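PDB 6FBM: gram-negative insecticidal protein from Chromobacterium piscinae, which acts as an insecticidal toxin, probably by forming pores in target-cell membranes through its membrane attack complex/perforin (MACPF) domain. Local coordinates for residues 10-15 against 55-60; 48-53 against 65-70; 126-131 against 264-269; 41-46 against 139-144. All coordinates share one frame; numbering follows the deposited sequence.

Interaction 1 of 4, residues 10-15 against 55-60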
loop_
_atom_site.group_PDB
_atom_site.type_symbol
_atom_site.label_atom_id
_atom_site.label_comp_id
_atom_site.label_asym_id
_atom_site.label_seq_id
_atom_site.Cartn_x
_atom_site.Cartn_y
_atom_site.Cartn_z
ATOM N N LEU A 10 0.109 21.495 15.771
ATOM C CA LEU A 10 0.750 21.135 16.997
ATOM C C LEU A 10 1.709 19.983 16.858
ATOM O O LEU A 10 2.107 19.477 17.886
ATOM C CB LEU A 10 -0.302 20.786 18.060
ATOM C CG LEU A 10 -1.229 21.946 18.490
ATOM C CD1 LEU A 10 -2.375 21.458 19.354
ATOM C CD2 LEU A 10 -0.499 23.068 19.216
ATOM N N GLY A 11 2.143 19.622 15.651
ATOM C CA GLY A 11 3.124 18.553 15.502
ATOM C C GLY A 11 2.486 17.173 15.454
ATOM O O GLY A 11 1.277 17.029 15.614
ATOM N N ASN A 12 3.312 16.168 15.252
ATOM C CA ASN A 12 2.821 14.822 14.981
ATOM C C ASN A 12 3.077 13.831 16.135
ATOM O O ASN A 12 2.861 12.635 15.961
ATOM C CB ASN A 12 3.482 14.291 13.688
ATOM C CG ASN A 12 4.963 14.027 13.877
ATOM O OD1 ASN A 12 5.589 14.616 14.741
ATOM N ND2 ASN A 12 5.513 13.216 13.055
ATOM N N LEU A 13 3.545 14.305 17.291
ATOM C CA LEU A 13 3.817 13.412 18.410
ATOM C C LEU A 13 2.471 12.963 18.949
ATOM O O LEU A 13 1.664 13.788 19.310
ATOM C CB LEU A 13 4.558 14.122 19.535
ATOM C CG LEU A 13 4.891 13.265 20.774
ATOM C CD1 LEU A 13 6.056 12.289 20.508
ATOM C CD2 LEU A 13 5.154 14.199 21.956
ATOM N N PRO A 14 2.227 11.639 18.972
ATOM C CA PRO A 14 0.965 11.181 19.523
ATOM C C PRO A 14 0.760 11.634 20.980
ATOM O O PRO A 14 1.703 11.657 21.793
ATOM C CB PRO A 14 1.093 9.662 19.431
ATOM C CG PRO A 14 1.979 9.414 18.281
ATOM C CD PRO A 14 2.993 10.530 18.335
ATOM N N GLY A 15 -0.470 12.050 21.263
ATOM C CA GLY A 15 -0.831 12.619 22.546
ATOM C C GLY A 15 -0.970 14.125 22.527
ATOM O O GLY A 15 -1.740 14.683 23.322
ATOM N N ARG A 55 12.351 7.173 15.271
ATOM C CA ARG A 55 11.450 8.049 14.548
ATOM C C ARG A 55 11.473 9.477 15.064
ATOM O O ARG A 55 11.683 9.707 16.232
ATOM C CB ARG A 55 10.029 7.528 14.643
ATOM C CG ARG A 55 9.865 6.098 14.236
ATOM C CD ARG A 55 8.411 5.750 14.442
ATOM N NE ARG A 55 8.084 4.346 14.171
ATOM C CZ ARG A 55 6.847 3.883 14.064
ATOM N NH1 ARG A 55 5.776 4.684 14.172
ATOM N NH2 ARG A 55 6.651 2.590 13.857
ATOM N N SER A 56 11.209 10.411 14.156
ATOM C CA SER A 56 11.150 11.812 14.491
ATOM C C SER A 56 9.734 12.279 14.751
ATOM O O SER A 56 8.808 11.982 13.999
ATOM C CB SER A 56 11.764 12.659 13.396
ATOM O OG SER A 56 12.318 13.818 13.995
ATOM N N TYR A 57 9.576 13.040 15.825
ATOM C CA TYR A 57 8.286 13.564 16.188
ATOM C C TYR A 57 8.419 15.031 16.471
ATOM O O TYR A 57 9.454 15.485 16.929
ATOM C CB TYR A 57 7.835 12.825 17.440
ATOM C CG TYR A 57 7.432 11.388 17.188
ATOM C CD1 TYR A 57 6.260 11.065 16.536
ATOM C CD2 TYR A 57 8.245 10.363 17.575
ATOM C CE1 TYR A 57 5.897 9.769 16.292
ATOM C CE2 TYR A 57 7.900 9.026 17.329
ATOM C CZ TYR A 57 6.760 8.734 16.655
ATOM O OH TYR A 57 6.445 7.417 16.437
ATOM N N THR A 58 7.363 15.792 16.212
ATOM C CA THR A 58 7.317 17.195 16.562
ATOM C C THR A 58 6.196 17.460 17.549
ATOM O O THR A 58 5.224 16.716 17.612
ATOM C CB THR A 58 7.133 18.078 15.326
ATOM O OG1 THR A 58 5.976 17.675 14.624
ATOM C CG2 THR A 58 8.362 17.976 14.410
ATOM N N PHE A 59 6.342 18.525 18.316
ATOM C CA PHE A 59 5.354 18.919 19.327
ATOM C C PHE A 59 5.651 20.365 19.693
ATOM O O PHE A 59 6.735 20.846 19.394
ATOM C CB PHE A 59 5.435 18.021 20.561
ATOM C CG PHE A 59 6.784 18.003 21.186
ATOM C CD1 PHE A 59 7.778 17.176 20.704
ATOM C CD2 PHE A 59 7.069 18.827 22.257
ATOM C CE1 PHE A 59 9.041 17.172 21.274
ATOM C CE2 PHE A 59 8.342 18.837 22.840
ATOM C CZ PHE A 59 9.331 18.006 22.345
ATOM N N PRO A 60 4.693 21.068 20.317
ATOM C CA PRO A 60 4.954 22.453 20.689
ATOM C C PRO A 60 6.073 22.607 21.723
ATOM O O PRO A 60 6.133 21.849 22.684
ATOM C CB PRO A 60 3.612 22.914 21.260
ATOM C CG PRO A 60 2.621 22.020 20.560
ATOM C CD PRO A 60 3.297 20.699 20.619
#
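Leu13 is the main bump of this contact, pressing into the hollow between Tyr57 and Phe59. With CG anti to the backbone N (chi1 180°), it forks: CD1 lies 3.6 Å from Tyr57 CB, while CD2 comes to 4.1 Å from Phe59 CB. It crosses Tyr57 at about a right angle but runs beside Phe59, pointing the same way. Pro14 adds a second, smaller knob, its CD 3.6 Å from Tyr57 CE1. Strand 55-60 is the second arm of a β-hairpin with 47-52, and residues 10-15 line its other edge, since Thr58 bonds here while Tyr57 and Phe59 pair with the first arm. Asn12 OD1 takes the place of a strand carbonyl, accepting from Thr58 N at 2.6 Å. Thr58 OG1 donates to Asn12 OD1 as well, at 3.1 Å, from above the amide plane. Leu13 N returns a bond to Thr58 O at 3.0 Å. Gly11 lies close against the strand, where a CB would collide with Thr58 O and Phe59 N, and its CA sits 3.1 Å from Thr58 OG1. Leu10 CD2 rests 3.6 Å from Pro60 CG; on the Asn12 flank, Ser56 O accepts a hydrogen bond from Asn12 ND2 of the second subunit.

Interaction 2 of 4, residues 48-53 against 65-70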
loop_
_atom_site.group_PDB
_atom_site.type_symbol
_atom_site.label_atom_id
_atom_site.label_comp_id
_atom_site.label_asym_id
_atom_site.label_seq_id
_atom_site.Cartn_x
_atom_site.Cartn_y
_atom_site.Cartn_z
ATOM N N ASP A 48 9.373 21.723 18.686
ATOM C CA ASP A 48 10.575 20.982 18.898
ATOM C C ASP A 48 10.433 19.692 18.136
ATOM O O ASP A 48 9.345 19.257 17.893
ATOM C CB ASP A 48 10.742 20.681 20.411
ATOM C CG ASP A 48 11.945 21.312 21.019
ATOM O OD1 ASP A 48 13.027 21.098 20.369
ATOM O OD2 ASP A 48 11.828 21.789 22.213
ATOM N N SER A 49 11.576 19.066 17.857
ATOM C CA SER A 49 11.562 17.703 17.393
ATOM C C SER A 49 12.343 16.830 18.341
ATOM O O SER A 49 13.275 17.258 18.986
ATOM C CB SER A 49 12.043 17.599 15.934
ATOM O OG SER A 49 13.461 17.538 15.832
ATOM N N ILE A 50 11.929 15.595 18.384
ATOM C CA ILE A 50 12.463 14.614 19.303
ATOM C C ILE A 50 12.545 13.271 18.574
ATOM O O ILE A 50 11.682 12.949 17.748
ATOM C CB ILE A 50 11.564 14.524 20.554
ATOM C CG1 ILE A 50 12.198 13.689 21.631
ATOM C CG2 ILE A 50 10.144 14.015 20.203
ATOM C CD1 ILE A 50 11.250 13.345 22.770
ATOM N N GLU A 51 13.595 12.510 18.888
ATOM C CA GLU A 51 13.771 11.158 18.412
ATOM C C GLU A 51 13.307 10.151 19.471
ATOM O O GLU A 51 13.711 10.209 20.630
ATOM C CB GLU A 51 15.224 10.912 18.048
ATOM C CG GLU A 51 15.430 9.786 17.015
ATOM C CD GLU A 51 16.319 8.675 17.531
ATOM O OE1 GLU A 51 17.363 8.445 16.854
ATOM O OE2 GLU A 51 15.932 7.989 18.541
ATOM N N ILE A 52 12.412 9.264 19.056
ATOM C CA ILE A 52 11.852 8.242 19.895
ATOM C C ILE A 52 11.904 6.941 19.107
ATOM O O ILE A 52 11.145 6.751 18.156
ATOM C CB ILE A 52 10.406 8.572 20.254
ATOM C CG1 ILE A 52 10.362 9.834 21.119
ATOM C CG2 ILE A 52 9.728 7.420 20.975
ATOM C CD1 ILE A 52 8.981 10.334 21.439
ATOM N N GLU A 53 12.800 6.051 19.503
ATOM C CA GLU A 53 12.977 4.755 18.861
ATOM C C GLU A 53 13.095 4.851 17.349
ATOM O O GLU A 53 12.339 4.216 16.623
ATOM C CB GLU A 53 11.815 3.810 19.202
ATOM C CG GLU A 53 11.835 3.291 20.636
ATOM C CD GLU A 53 10.975 2.059 20.792
ATOM O OE1 GLU A 53 10.914 1.246 19.838
ATOM O OE2 GLU A 53 10.361 1.913 21.877
ATOM N N VAL A 65 8.316 16.726 26.943
ATOM C CA VAL A 65 8.156 15.324 26.687
ATOM C C VAL A 65 9.218 14.593 27.453
ATOM O O VAL A 65 10.401 14.934 27.364
ATOM C CB VAL A 65 8.295 15.022 25.185
ATOM C CG1 VAL A 65 8.247 13.528 24.930
ATOM C CG2 VAL A 65 7.193 15.740 24.401
ATOM N N HIS A 66 8.784 13.572 28.169
ATOM C CA HIS A 66 9.652 12.642 28.882
ATOM C C HIS A 66 9.392 11.244 28.392
ATOM O O HIS A 66 8.341 10.689 28.657
ATOM C CB HIS A 66 9.395 12.744 30.409
ATOM C CG HIS A 66 10.017 13.945 31.026
ATOM N ND1 HIS A 66 9.364 15.165 31.093
ATOM C CD2 HIS A 66 11.271 14.160 31.497
ATOM C CE1 HIS A 66 10.181 16.074 31.599
ATOM N NE2 HIS A 66 11.341 15.488 31.857
ATOM N N THR A 67 10.328 10.666 27.663
ATOM C CA THR A 67 10.162 9.287 27.201
ATOM C C THR A 67 10.485 8.372 28.360
ATOM O O THR A 67 11.432 8.627 29.085
ATOM C CB THR A 67 11.033 8.935 25.975
ATOM O OG1 THR A 67 12.396 8.855 26.371
ATOM C CG2 THR A 67 10.853 9.949 24.898
ATOM N N TYR A 68 9.673 7.342 28.556
ATOM C CA TYR A 68 9.960 6.299 29.529
ATOM C C TYR A 68 9.235 5.040 29.056
ATOM O O TYR A 68 8.069 4.837 29.328
ATOM C CB TYR A 68 9.626 6.704 30.982
ATOM C CG TYR A 68 10.029 5.675 32.043
ATOM C CD1 TYR A 68 11.009 4.673 31.782
ATOM C CD2 TYR A 68 9.428 5.686 33.304
ATOM C CE1 TYR A 68 11.346 3.728 32.734
ATOM C CE2 TYR A 68 9.758 4.741 34.273
ATOM C CZ TYR A 68 10.721 3.767 33.988
ATOM O OH TYR A 68 11.066 2.824 34.939
ATOM N N PHE A 69 9.923 4.200 28.304
ATOM C CA PHE A 69 9.312 2.994 27.786
ATOM C C PHE A 69 9.213 1.968 28.917
ATOM O O PHE A 69 10.187 1.293 29.220
ATOM C CB PHE A 69 10.140 2.466 26.606
ATOM C CG PHE A 69 9.502 1.301 25.899
ATOM C CD1 PHE A 69 9.459 0.039 26.508
ATOM C CD2 PHE A 69 8.896 1.449 24.640
ATOM C CE1 PHE A 69 8.831 -1.040 25.891
ATOM C CE2 PHE A 69 8.232 0.381 24.051
ATOM C CZ PHE A 69 8.219 -0.868 24.662
ATOM N N HIS A 70 8.047 1.886 29.546
ATOM C CA HIS A 70 7.830 0.932 30.642
ATOM C C HIS A 70 6.346 0.665 30.916
ATOM O O HIS A 70 5.474 1.372 30.405
ATOM C CB HIS A 70 8.557 1.383 31.928
ATOM C CG HIS A 70 7.797 2.398 32.701
ATOM N ND1 HIS A 70 7.388 3.596 32.154
ATOM C CD2 HIS A 70 7.215 2.324 33.922
ATOM C CE1 HIS A 70 6.669 4.263 33.044
ATOM N NE2 HIS A 70 6.557 3.520 34.132
#
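Ile50 and Thr67 meet tip to tip, with Ile50 CD1 4.0 Å from Thr67 CG2. Ile50 carries its CG1 anti to the backbone N (chi1 -171°), and the chain stays extended beyond it, so the terminal methyl is thrust across the gap. The same CD1 also touches Val65 CG1 at 3.7 Å, where the two side chains cross at a slant. Ile52 meets Thr67 in another way: the pair slide past each other in opposite directions, and Thr67 CG2 lies 3.8 Å from Ile52 CG1. One threonine methyl is thus shared by two isoleucines, met by the end of one and the flank of the other.

The segment axes approach to 9.4 Å and their directions differ by 4°, a spacing too wide for neighbours in one sheet. It fits a face-to-face layer, in which the hairpin 47-52/55-60 lies over strand 64-78 of the large antiparallel MACPF sheet. Ile50 and Ile52 point across from one layer, Val65, Thr67 and Phe69 from the other, and Leu13 touches both Ile52 and Val65. Within the large sheet, the backbones of His66 and Tyr68 bond to Tyr132 and Leu130 of strand 120-134, whose Trp131 packs against Ile52.

At the exposed end, beyond the hairpin strand, Glu53 crosses Phe69 at about a right angle, its OE2 3.2 Å from Phe69 CD2. The carboxylate and ring planes are 52° apart. Leu130 touches the same phenylalanine.

Interaction 3 of 4, residues 126-131 against 264-269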
loop_
_atom_site.group_PDB
_atom_site.type_symbol
_atom_site.label_atom_id
_atom_site.label_comp_id
_atom_site.label_asym_id
_atom_site.label_seq_id
_atom_site.Cartn_x
_atom_site.Cartn_y
_atom_site.Cartn_z
ATOM N N GLU A 126 -2.819 -2.473 33.063
ATOM C CA GLU A 126 -1.439 -2.498 32.673
ATOM C C GLU A 126 -1.266 -1.400 31.665
ATOM O O GLU A 126 -1.782 -1.481 30.547
ATOM C CB GLU A 126 -1.056 -3.841 32.095
ATOM C CG GLU A 126 0.424 -3.928 31.828
ATOM C CD GLU A 126 0.844 -5.263 31.327
ATOM O OE1 GLU A 126 1.736 -5.819 31.981
ATOM O OE2 GLU A 126 0.313 -5.741 30.305
ATOM N N ALA A 127 -0.531 -0.380 32.068
ATOM C CA ALA A 127 -0.341 0.812 31.259
ATOM C C ALA A 127 1.035 0.710 30.595
ATOM O O ALA A 127 2.061 0.593 31.284
ATOM C CB ALA A 127 -0.442 2.057 32.121
ATOM N N HIS A 128 1.048 0.715 29.256
ATOM C CA HIS A 128 2.282 0.636 28.498
ATOM C C HIS A 128 2.643 2.058 28.090
ATOM O O HIS A 128 2.219 2.531 27.050
ATOM C CB HIS A 128 2.095 -0.286 27.312
ATOM C CG HIS A 128 1.901 -1.724 27.699
ATOM N ND1 HIS A 128 2.810 -2.714 27.360
ATOM C CD2 HIS A 128 0.944 -2.331 28.438
ATOM C CE1 HIS A 128 2.399 -3.868 27.859
ATOM N NE2 HIS A 128 1.270 -3.663 28.512
ATOM N N VAL A 129 3.414 2.730 28.932
ATOM C CA VAL A 129 3.753 4.125 28.704
ATOM C C VAL A 129 4.893 4.202 27.715
ATOM O O VAL A 129 5.876 3.490 27.859
ATOM C CB VAL A 129 4.220 4.827 30.003
ATOM C CG1 VAL A 129 4.562 6.301 29.743
ATOM C CG2 VAL A 129 3.162 4.690 31.112
ATOM N N LEU A 130 4.741 5.030 26.692
ATOM C CA LEU A 130 5.846 5.360 25.810
ATOM C C LEU A 130 6.473 6.686 26.267
ATOM O O LEU A 130 7.689 6.788 26.384
ATOM C CB LEU A 130 5.352 5.433 24.359
ATOM C CG LEU A 130 4.629 4.170 23.885
ATOM C CD1 LEU A 130 3.995 4.411 22.542
ATOM C CD2 LEU A 130 5.533 2.949 23.822
ATOM N N TRP A 131 5.647 7.702 26.498
ATOM C CA TRP A 131 6.124 8.968 27.021
ATOM C C TRP A 131 5.053 9.691 27.795
ATOM O O TRP A 131 3.878 9.322 27.733
ATOM C CB TRP A 131 6.637 9.874 25.896
ATOM C CG TRP A 131 5.701 10.012 24.785
ATOM C CD1 TRP A 131 4.697 10.904 24.698
ATOM C CD2 TRP A 131 5.693 9.258 23.574
ATOM N NE1 TRP A 131 4.047 10.779 23.465
ATOM C CE2 TRP A 131 4.680 9.792 22.753
ATOM C CE3 TRP A 131 6.502 8.248 23.066
ATOM C CZ2 TRP A 131 4.382 9.268 21.505
ATOM C CZ3 TRP A 131 6.226 7.738 21.825
ATOM C CH2 TRP A 131 5.176 8.243 21.053
ATOM N N GLU A 264 3.254 -4.485 20.426
ATOM C CA GLU A 264 4.187 -3.960 19.414
ATOM C C GLU A 264 3.543 -2.865 18.526
ATOM O O GLU A 264 4.246 -2.079 17.924
ATOM C CB GLU A 264 4.819 -5.096 18.584
ATOM C CG GLU A 264 3.902 -5.738 17.530
ATOM C CD GLU A 264 4.424 -7.060 16.939
ATOM O OE1 GLU A 264 3.570 -7.924 16.591
ATOM O OE2 GLU A 264 5.673 -7.221 16.832
ATOM N N SER A 265 2.215 -2.809 18.463
ATOM C CA SER A 265 1.511 -1.757 17.739
ATOM C C SER A 265 1.508 -0.387 18.444
ATOM O O SER A 265 1.126 0.609 17.843
ATOM C CB SER A 265 0.041 -2.145 17.501
ATOM O OG SER A 265 -0.815 -1.781 18.603
ATOM N N LEU A 266 1.883 -0.322 19.718
ATOM C CA LEU A 266 1.613 0.872 20.516
ATOM C C LEU A 266 2.183 2.145 19.952
ATOM O O LEU A 266 1.532 3.186 20.002
ATOM C CB LEU A 266 2.077 0.688 21.957
ATOM C CG LEU A 266 1.272 -0.358 22.709
ATOM C CD1 LEU A 266 1.900 -0.539 24.063
ATOM C CD2 LEU A 266 -0.184 0.031 22.788
ATOM N N LEU A 267 3.369 2.066 19.342
ATOM C CA LEU A 267 3.963 3.268 18.777
ATOM C C LEU A 267 3.139 3.923 17.700
ATOM O O LEU A 267 3.151 5.144 17.549
ATOM C CB LEU A 267 5.378 3.020 18.289
ATOM C CG LEU A 267 6.263 4.294 18.083
ATOM C CD1 LEU A 267 6.334 5.221 19.291
ATOM C CD2 LEU A 267 7.656 3.847 17.678
ATOM N N ASP A 268 2.416 3.134 16.952
ATOM C CA ASP A 268 1.620 3.622 15.831
ATOM C C ASP A 268 0.215 3.996 16.284
ATOM O O ASP A 268 -0.502 4.712 15.580
ATOM C CB ASP A 268 1.533 2.577 14.708
ATOM C CG ASP A 268 2.902 2.031 14.279
ATOM O OD1 ASP A 268 3.715 2.869 13.931
ATOM O OD2 ASP A 268 3.182 0.812 14.292
ATOM N N TYR A 269 -0.202 3.514 17.449
ATOM C CA TYR A 269 -1.550 3.763 17.932
ATOM C C TYR A 269 -1.594 4.411 19.299
ATOM O O TYR A 269 -2.603 4.308 19.980
ATOM C CB TYR A 269 -2.288 2.437 18.001
ATOM C CG TYR A 269 -2.536 1.830 16.666
ATOM C CD1 TYR A 269 -3.674 2.183 15.949
ATOM C CD2 TYR A 269 -1.658 0.900 16.112
ATOM C CE1 TYR A 269 -3.957 1.599 14.737
ATOM C CE2 TYR A 269 -1.922 0.326 14.881
ATOM C CZ TYR A 269 -3.084 0.663 14.208
ATOM O OH TYR A 269 -3.389 0.079 12.995
#
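Leu266 has its CG anti to the carbonyl carbon (chi1 -67°) and its CD1 anti to CA (chi2 175°), a straight reach that ends 3.3 Å from His128 CB. The two side chains cross at about a right angle. Leu267 instead turns its CG anti to the backbone N (chi1 -162°), and its CD1 comes in the indole plane to the edge of Trp131, 3.6 Å from CZ3. Between these two contacts Leu130 CD1 lies 4.1 Å from Leu267 CD1 and 3.7 Å from Leu266 O. Residues 264-269 of helix 255-269 thereby pack on strand 120-134 at the corner where its chain bends. Leu130 and Trp131 form a classic β bulge there opposite Val177, within the strongly bent sheet characteristic of MACPF domains.

The polar ends are served outside this interface. His128 NE2 donates to Glu126 OE2 at 2.9 Å, the carboxylate being met from above its plane, and Tyr206 bonds to the same oxygen. Trp131 NE1 bonds to Pro14 O. The side chains meet through methyls, a methylene and ring carbons, with Leu130 CD1 also against backbone Leu266 O, so the join depends on apolar fit, whereas the bond to Glu126 constrains the rotation of the imidazole.

Interaction 4 of 4, residues 41-46 against 139-144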
loop_
_atom_site.group_PDB
_atom_site.type_symbol
_atom_site.label_atom_id
_atom_site.label_comp_id
_atom_site.label_asym_id
_atom_site.label_seq_id
_atom_site.Cartn_x
_atom_site.Cartn_y
_atom_site.Cartn_z
ATOM N N PHE A 41 -5.855 26.430 25.174
ATOM C CA PHE A 41 -4.624 27.176 25.098
ATOM C C PHE A 41 -4.141 27.278 23.681
ATOM O O PHE A 41 -4.557 26.523 22.814
ATOM C CB PHE A 41 -3.564 26.517 25.958
ATOM C CG PHE A 41 -4.029 26.181 27.342
ATOM C CD1 PHE A 41 -4.167 27.171 28.288
ATOM C CD2 PHE A 41 -4.345 24.888 27.687
ATOM C CE1 PHE A 41 -4.586 26.873 29.580
ATOM C CE2 PHE A 41 -4.777 24.580 28.963
ATOM C CZ PHE A 41 -4.899 25.581 29.912
ATOM N N ASP A 42 -3.296 28.277 23.463
ATOM C CA ASP A 42 -2.593 28.509 22.222
ATOM C C ASP A 42 -1.161 28.188 22.631
ATOM O O ASP A 42 -0.569 28.931 23.396
ATOM C CB ASP A 42 -2.747 29.981 21.817
ATOM C CG ASP A 42 -1.909 30.360 20.580
ATOM O OD1 ASP A 42 -1.170 29.528 20.013
ATOM O OD2 ASP A 42 -1.992 31.524 20.129
ATOM N N PHE A 43 -0.619 27.081 22.134
ATOM C CA PHE A 43 0.684 26.584 22.601
ATOM C C PHE A 43 1.903 27.126 21.854
ATOM O O PHE A 43 3.023 26.681 22.115
ATOM C CB PHE A 43 0.691 25.053 22.598
ATOM C CG PHE A 43 -0.161 24.451 23.661
ATOM C CD1 PHE A 43 0.195 24.577 24.992
ATOM C CD2 PHE A 43 -1.313 23.750 23.335
ATOM C CE1 PHE A 43 -0.592 24.021 25.970
ATOM C CE2 PHE A 43 -2.094 23.180 24.315
ATOM C CZ PHE A 43 -1.737 23.309 25.627
ATOM N N GLY A 44 1.679 28.083 20.947
ATOM C CA GLY A 44 2.721 28.625 20.093
ATOM C C GLY A 44 2.906 27.706 18.898
ATOM O O GLY A 44 2.711 26.440 18.997
ATOM N N GLY A 45 3.261 28.318 17.771
ATOM C CA GLY A 45 3.495 27.577 16.533
ATOM C C GLY A 45 4.904 27.029 16.415
ATOM O O GLY A 45 5.165 26.259 15.490
ATOM N N GLU A 46 5.798 27.398 17.343
ATOM C CA GLU A 46 7.138 26.868 17.338
ATOM C C GLU A 46 7.103 25.431 17.871
ATOM O O GLU A 46 6.435 25.134 18.866
ATOM C CB GLU A 46 8.107 27.723 18.163
ATOM C CG GLU A 46 8.312 29.140 17.651
ATOM C CD GLU A 46 7.494 30.196 18.408
ATOM O OE1 GLU A 46 6.494 29.869 19.128
ATOM O OE2 GLU A 46 7.862 31.401 18.283
ATOM N N ALA A 139 0.054 29.333 36.184
ATOM C CA ALA A 139 0.486 30.720 36.068
ATOM C C ALA A 139 1.158 31.051 34.740
ATOM O O ALA A 139 1.072 32.170 34.273
ATOM C CB ALA A 139 1.367 31.098 37.249
ATOM N N THR A 140 1.818 30.082 34.128
ATOM C CA THR A 140 2.411 30.284 32.801
ATOM C C THR A 140 1.326 30.230 31.733
ATOM O O THR A 140 1.324 31.027 30.782
ATOM C CB THR A 140 3.465 29.206 32.532
ATOM O OG1 THR A 140 4.501 29.287 33.505
ATOM C CG2 THR A 140 4.068 29.352 31.117
ATOM N N LEU A 141 0.410 29.279 31.893
ATOM C CA LEU A 141 -0.680 29.084 30.938
ATOM C C LEU A 141 -1.662 30.240 30.902
ATOM O O LEU A 141 -2.334 30.459 29.889
ATOM C CB LEU A 141 -1.442 27.782 31.240
ATOM C CG LEU A 141 -0.685 26.462 30.978
ATOM C CD1 LEU A 141 -1.410 25.308 31.666
ATOM C CD2 LEU A 141 -0.543 26.234 29.474
ATOM N N ARG A 142 -1.736 30.996 31.993
ATOM C CA ARG A 142 -2.605 32.174 32.080
ATOM C C ARG A 142 -2.411 33.131 30.934
ATOM O O ARG A 142 -3.385 33.717 30.466
ATOM C CB ARG A 142 -2.378 32.909 33.402
ATOM C CG ARG A 142 -3.565 33.753 33.876
ATOM C CD ARG A 142 -3.890 33.456 35.331
ATOM N NE ARG A 142 -2.718 33.656 36.185
ATOM C CZ ARG A 142 -2.488 33.056 37.361
ATOM N NH1 ARG A 142 -3.350 32.182 37.880
ATOM N NH2 ARG A 142 -1.365 33.331 38.027
ATOM N N SER A 143 -1.178 33.273 30.451
ATOM C CA SER A 143 -0.890 34.122 29.286
ATOM C C SER A 143 -1.056 33.416 27.922
ATOM O O SER A 143 -0.734 33.997 26.892
ATOM C CB SER A 143 0.536 34.696 29.403
ATOM O OG SER A 143 1.507 33.693 29.140
ATOM N N MET A 144 -1.554 32.182 27.920
ATOM C CA MET A 144 -1.633 31.359 26.710
ATOM C C MET A 144 -3.050 30.915 26.414
ATOM O O MET A 144 -3.235 29.982 25.642
ATOM C CB MET A 144 -0.740 30.118 26.884
ATOM C CG MET A 144 0.739 30.448 26.910
ATOM S SD MET A 144 1.664 29.093 27.618
ATOM C CE MET A 144 1.573 27.807 26.374
#
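Phe41 is approached in two quite different ways by the same short segment: Leu141 CD2 lies over one face of its ring, while Met144 O sits in plane at the edge. The leucine methyl is 4.0 Å from the Phe41 ring centroid and 14° off the normal, a CH-π contact. Leu141 CB also comes to 3.7 Å from Phe41 CE1. The carbonyl is fixed by the backbone, as Asp42 N donates to Met144 O at 2.8 Å with an angle of 167°, and Phe41 CA makes a CA-H...O contact with it at 3.2 Å.

Met144 bends at its third torsion (chi3 71°), carrying CE to 3.8 Å from Phe43 CD1. Phe43 CE1 is 4.1 Å from Leu141 CD2, and Phe41 CB covers part of one Phe43 face. Together they join the loop between strands 35-39 and 47-52 to residues 139-144, a segment that starts within helix 138-141; Tyr171 meets Phe41 edge-to-face.

Chemically, the one hydrogen bond between the segments, short and nearly straight, probably fixes their spacing, and apolar surfaces fill in around it. The slightly positive hydrogens of the Phe41 rim may add a weak attraction for Met144 O.

From the N terminus, interaction 1 brings residues 10-15 onto strand 55-60, closing a loop that contains 41-46 and 48-53. Interactions 4 and 2 start in that loop and end beyond it, so both cross interaction 1. The short closure of interaction 2, from 48-53 to 65-70, falls wholly between the two segments of interaction 4. Interaction 3 opens at 126-131, before interaction 4 closes at 139-144, and ends at 264-269: it crosses interaction 4 but follows 1 and 2 in series. Hairpin, large sheet and helix 255-269 are thus tied together, with Arg55-Asp268 bridging interactions 1 and 3. Interaction 4 lies apart from interaction 3, nearest atoms about 14 Å away.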